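Lic12234 (Leptospira interrogans, PDB 4TZH) is of unknown function but, as a leucine-rich repeat protein of a pathogen, may act as a virulence factor, probably through binding other molecules. Local coordinates at residues N175-F180 with I185-S190. Sequence-based numbering, arbitrary orientation.
With ZN (zinc ion), chain K.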
ATOM      1  N   ASN A 175      10.270  24.130   2.433  1.00 35.43           N
ATOM      2  CA  ASN A 175      10.687  23.187   3.478  1.00 35.01           C
ATOM      3  C   ASN A 175      10.628  21.736   2.994  1.00 38.72           C
ATOM      4  O   ASN A 175      11.542  20.950   3.271  1.00 39.21           O
ATOM      5  CB  ASN A 175       9.852  23.383   4.746  1.00 37.75           C
ATOM      6  CG  ASN A 175      10.066  24.725   5.429  1.00 59.24           C
ATOM      7  OD1 ASN A 175      10.527  25.712   4.835  1.00 53.27           O
ATOM      8  ND2 ASN A 175       9.706  24.797   6.694  1.00 52.97           N
ATOM      9  N   ILE A 176       9.560  21.411   2.244  1.00 34.80           N
ATOM     10  CA  ILE A 176       9.341  20.084   1.658  0.50 32.55           C
ATOM     11  C   ILE A 176      10.470  19.805   0.657  1.00 35.25           C
ATOM     12  O   ILE A 176      11.126  18.760   0.702  1.00 34.27           O
ATOM     13  CB  ILE A 176       7.927  20.038   0.980  0.50 34.25           C
ATOM     14  CG1 ILE A 176       6.775  20.268   2.000  0.50 35.09           C
ATOM     15  CG2 ILE A 176       7.709  18.755   0.141  0.50 32.97           C
ATOM     16  CD1 ILE A 176       6.538  19.162   3.078  0.50 38.71           C
ATOM     17  N   ARG A 177      10.694  20.762  -0.247  1.00 32.17           N
ATOM     18  CA  ARG A 177      11.712  20.619  -1.280  1.00 32.06           C
ATOM     19  C   ARG A 177      13.095  20.510  -0.675  1.00 37.43           C
ATOM     20  O   ARG A 177      13.905  19.737  -1.187  1.00 36.63           O
ATOM     21  CB  ARG A 177      11.631  21.743  -2.316  1.00 33.34           C
ATOM     22  CG  ARG A 177      10.307  21.732  -3.079  1.00 38.17           C
ATOM     23  CD  ARG A 177      10.262  22.804  -4.150  1.00 49.95           C
ATOM     24  NE  ARG A 177       9.085  22.660  -5.019  1.00 57.38           N
ATOM     25  CZ  ARG A 177       9.036  21.866  -6.084  1.00 66.21           C
ATOM     26  NH1 ARG A 177      10.092  21.140  -6.426  1.00 52.12           N
ATOM     27  NH2 ARG A 177       7.927  21.789  -6.812  1.00 45.21           N
ATOM     28  N   LYS A 178      13.355  21.240   0.446  1.00 35.25           N
ATOM     29  CA  LYS A 178      14.648  21.158   1.127  1.00 35.74           C
ATOM     30  C   LYS A 178      14.966  19.743   1.620  1.00 38.92           C
ATOM     31  O   LYS A 178      16.140  19.372   1.647  1.00 38.96           O
ATOM     32  CB  LYS A 178      14.718  22.153   2.293  1.00 39.78           C
ATOM     33  CG  LYS A 178      15.404  23.463   1.939  1.00 63.12           C
ATOM     34  CD  LYS A 178      15.451  24.433   3.123  1.00 74.87           C
ATOM     35  CE  LYS A 178      16.866  24.717   3.597  1.00 86.39           C
ATOM     36  NZ  LYS A 178      16.888  25.476   4.876  1.00 95.47           N
ATOM     37  N   LEU A 179      13.932  18.924   1.953  1.00 35.17           N
ATOM     38  CA  LEU A 179      14.176  17.549   2.401  1.00 34.84           C
ATOM     39  C   LEU A 179      14.884  16.715   1.329  1.00 39.42           C
ATOM     40  O   LEU A 179      15.609  15.770   1.665  1.00 40.77           O
ATOM     41  CB  LEU A 179      12.871  16.831   2.805  1.00 34.31           C
ATOM     42  CG  LEU A 179      12.022  17.435   3.924  1.00 39.11           C
ATOM     43  CD1 LEU A 179      10.742  16.646   4.081  1.00 38.09           C
ATOM     44  CD2 LEU A 179      12.803  17.480   5.263  1.00 41.76           C
ATOM     45  N   PHE A 180      14.668  17.067   0.047  1.00 35.50           N
ATOM     46  CA  PHE A 180      15.212  16.354  -1.123  1.00 35.07           C
ATOM     47  C   PHE A 180      16.126  17.250  -1.957  1.00 44.70           C
ATOM     48  O   PHE A 180      16.189  17.087  -3.184  1.00 44.77           O
ATOM     49  CB  PHE A 180      14.061  15.910  -2.017  1.00 33.79           C
ATOM     50  CG  PHE A 180      13.007  15.087  -1.327  1.00 30.55           C
ATOM     51  CD1 PHE A 180      13.158  13.715  -1.189  1.00 30.86           C
ATOM     52  CD2 PHE A 180      11.854  15.681  -0.841  1.00 30.37           C
ATOM     53  CE1 PHE A 180      12.155  12.947  -0.591  1.00 30.69           C
ATOM     54  CE2 PHE A 180      10.873  14.922  -0.213  1.00 31.74           C
ATOM     55  CZ  PHE A 180      11.025  13.557  -0.103  1.00 28.60           C
ATOM     56  N   ILE A 185      13.833  14.483  -8.322  1.00 24.23           N
ATOM     57  CA  ILE A 185      12.454  14.249  -7.878  1.00 21.42           C
ATOM     58  C   ILE A 185      11.573  15.354  -8.430  1.00 23.70           C
ATOM     59  O   ILE A 185      12.031  16.493  -8.593  1.00 24.22           O
ATOM     60  CB  ILE A 185      12.367  14.225  -6.309  1.00 23.57           C
ATOM     61  CG1 ILE A 185      10.976  13.767  -5.812  1.00 23.48           C
ATOM     62  CG2 ILE A 185      12.794  15.558  -5.659  1.00 24.23           C
ATOM     63  CD1 ILE A 185      10.920  13.489  -4.268  1.00 25.26           C
ATOM     64  N   THR A 186      10.323  15.032  -8.687  1.00 20.56           N
ATOM     65  CA  THR A 186       9.318  16.048  -8.945  1.00 20.00           C
ATOM     66  C   THR A 186       8.324  15.991  -7.772  1.00 20.32           C
ATOM     67  O   THR A 186       7.878  14.902  -7.376  1.00 19.98           O
ATOM     68  CB  THR A 186       8.674  15.960 -10.335  1.00 22.51           C
ATOM     69  OG1 THR A 186       7.764  17.056 -10.425  1.00 22.31           O
ATOM     70  CG2 THR A 186       7.947  14.655 -10.578  1.00 21.47           C
ATOM     71  N   ILE A 187       8.020  17.144  -7.221  1.00 21.42           N
ATOM     72  CA  ILE A 187       7.119  17.271  -6.095  1.00 20.28           C
ATOM     73  C   ILE A 187       5.895  18.015  -6.578  1.00 21.54           C
ATOM     74  O   ILE A 187       6.015  19.114  -7.142  1.00 23.03           O
ATOM     75  CB  ILE A 187       7.826  17.967  -4.909  1.00 25.14           C
ATOM     76  CG1 ILE A 187       9.024  17.088  -4.441  1.00 24.98           C
ATOM     77  CG2 ILE A 187       6.833  18.148  -3.751  1.00 26.41           C
ATOM     78  CD1 ILE A 187       9.984  17.789  -3.470  1.00 30.31           C
ATOM     79  N   GLU A 188       4.727  17.410  -6.345  1.00 18.69           N
ATOM     80  CA  GLU A 188       3.468  18.015  -6.733  1.00 17.23           C
ATOM     81  C   GLU A 188       2.735  18.532  -5.514  1.00 20.71           C
ATOM     82  O   GLU A 188       2.292  17.764  -4.684  1.00 19.41           O
ATOM     83  CB  GLU A 188       2.642  16.978  -7.501  1.00 17.03           C
ATOM     84  CG  GLU A 188       3.160  16.754  -8.930  1.00 20.00           C
ATOM     85  CD  GLU A 188       3.043  17.975  -9.830  1.00 19.19           C
ATOM     86  OE1 GLU A 188       2.396  18.964  -9.425  1.00 18.24           O
ATOM     87  OE2 GLU A 188       3.593  17.927 -10.962  1.00 20.03           O
ATOM     88  N   ILE A 189       2.649  19.854  -5.386  1.00 23.53           N
ATOM     89  CA  ILE A 189       1.934  20.497  -4.267  0.70 26.68           C
ATOM     90  C   ILE A 189       0.935  21.481  -4.888  1.00 32.63           C
ATOM     91  O   ILE A 189       1.347  22.309  -5.713  1.00 34.15           O
ATOM     92  CB  ILE A 189       2.917  21.189  -3.279  0.70 32.57           C
ATOM     93  CG1 ILE A 189       3.901  20.181  -2.634  0.70 33.08           C
ATOM     94  CG2 ILE A 189       2.152  21.978  -2.181  0.70 35.51           C
ATOM     95  CD1 ILE A 189       5.134  20.857  -1.921  0.70 35.22           C
ATOM     96  N   SER A 190      -0.366  21.389  -4.504  1.00 32.21           N
ATOM     97  CA  SER A 190      -1.447  22.288  -4.982  1.00 41.16           C
ATOM     98  C   SER A 190      -1.283  23.678  -4.352  1.00 88.43           C
ATOM     99  O   SER A 190      -2.264  24.385  -4.113  1.00 61.21           O
ATOM    100  CB  SER A 190      -2.831  21.729  -4.641  1.00 42.55           C
ATOM    101  OG  SER A 190      -3.270  20.678  -5.486  1.00 47.59           O
TER
HETATM  102 ZN    ZN K 309       2.490  20.362 -10.853  0.85 16.27          ZN
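I185, I187 and I189 meet F180, R177 and I176 where the last helix of this leucine-rich repeat solenoid packs on its last strand, an example of how apolar side chains of a beta-alpha-beta unit pack in the terminal coil, with R177 at the edge. Strand 186-188 extends the parallel sheet beside strand 160-162, and helix 173-179 lies against its inner side. At one end, I185 sets its CD1 methyl over the centre of the F180 ring in a CH-pi contact, 3.8 Å from the centroid and only 11° off the ring normal. The extended I185 side chain, with CG1 opposite the backbone N (chi1 -171°), delivers that methyl to the ring face. I187 reaches the same ring obliquely, its CD1 lying 3.9 Å from F180 CD2. Its CG2 branch turns instead to I176, whose own CG2 touches both I187 CG2 at 4.0 Å and I189 CD1 at 3.9 Å, both from the strand side. R177 runs past I187 in the opposite direction, and its guanidinium places one face over I187 CB, off centre toward the rim; a salt bridge from NE to E173 helps fix that group. The strand's outward side is polar: a bend at chi2 (-65°) turns the E188 carboxylate so that OE1, also hydrogen-bonded to W164 NE1, binds the zinc ion at 2.0 Å, while OE2 lies 2.7 Å from the metal, at most a weak contact.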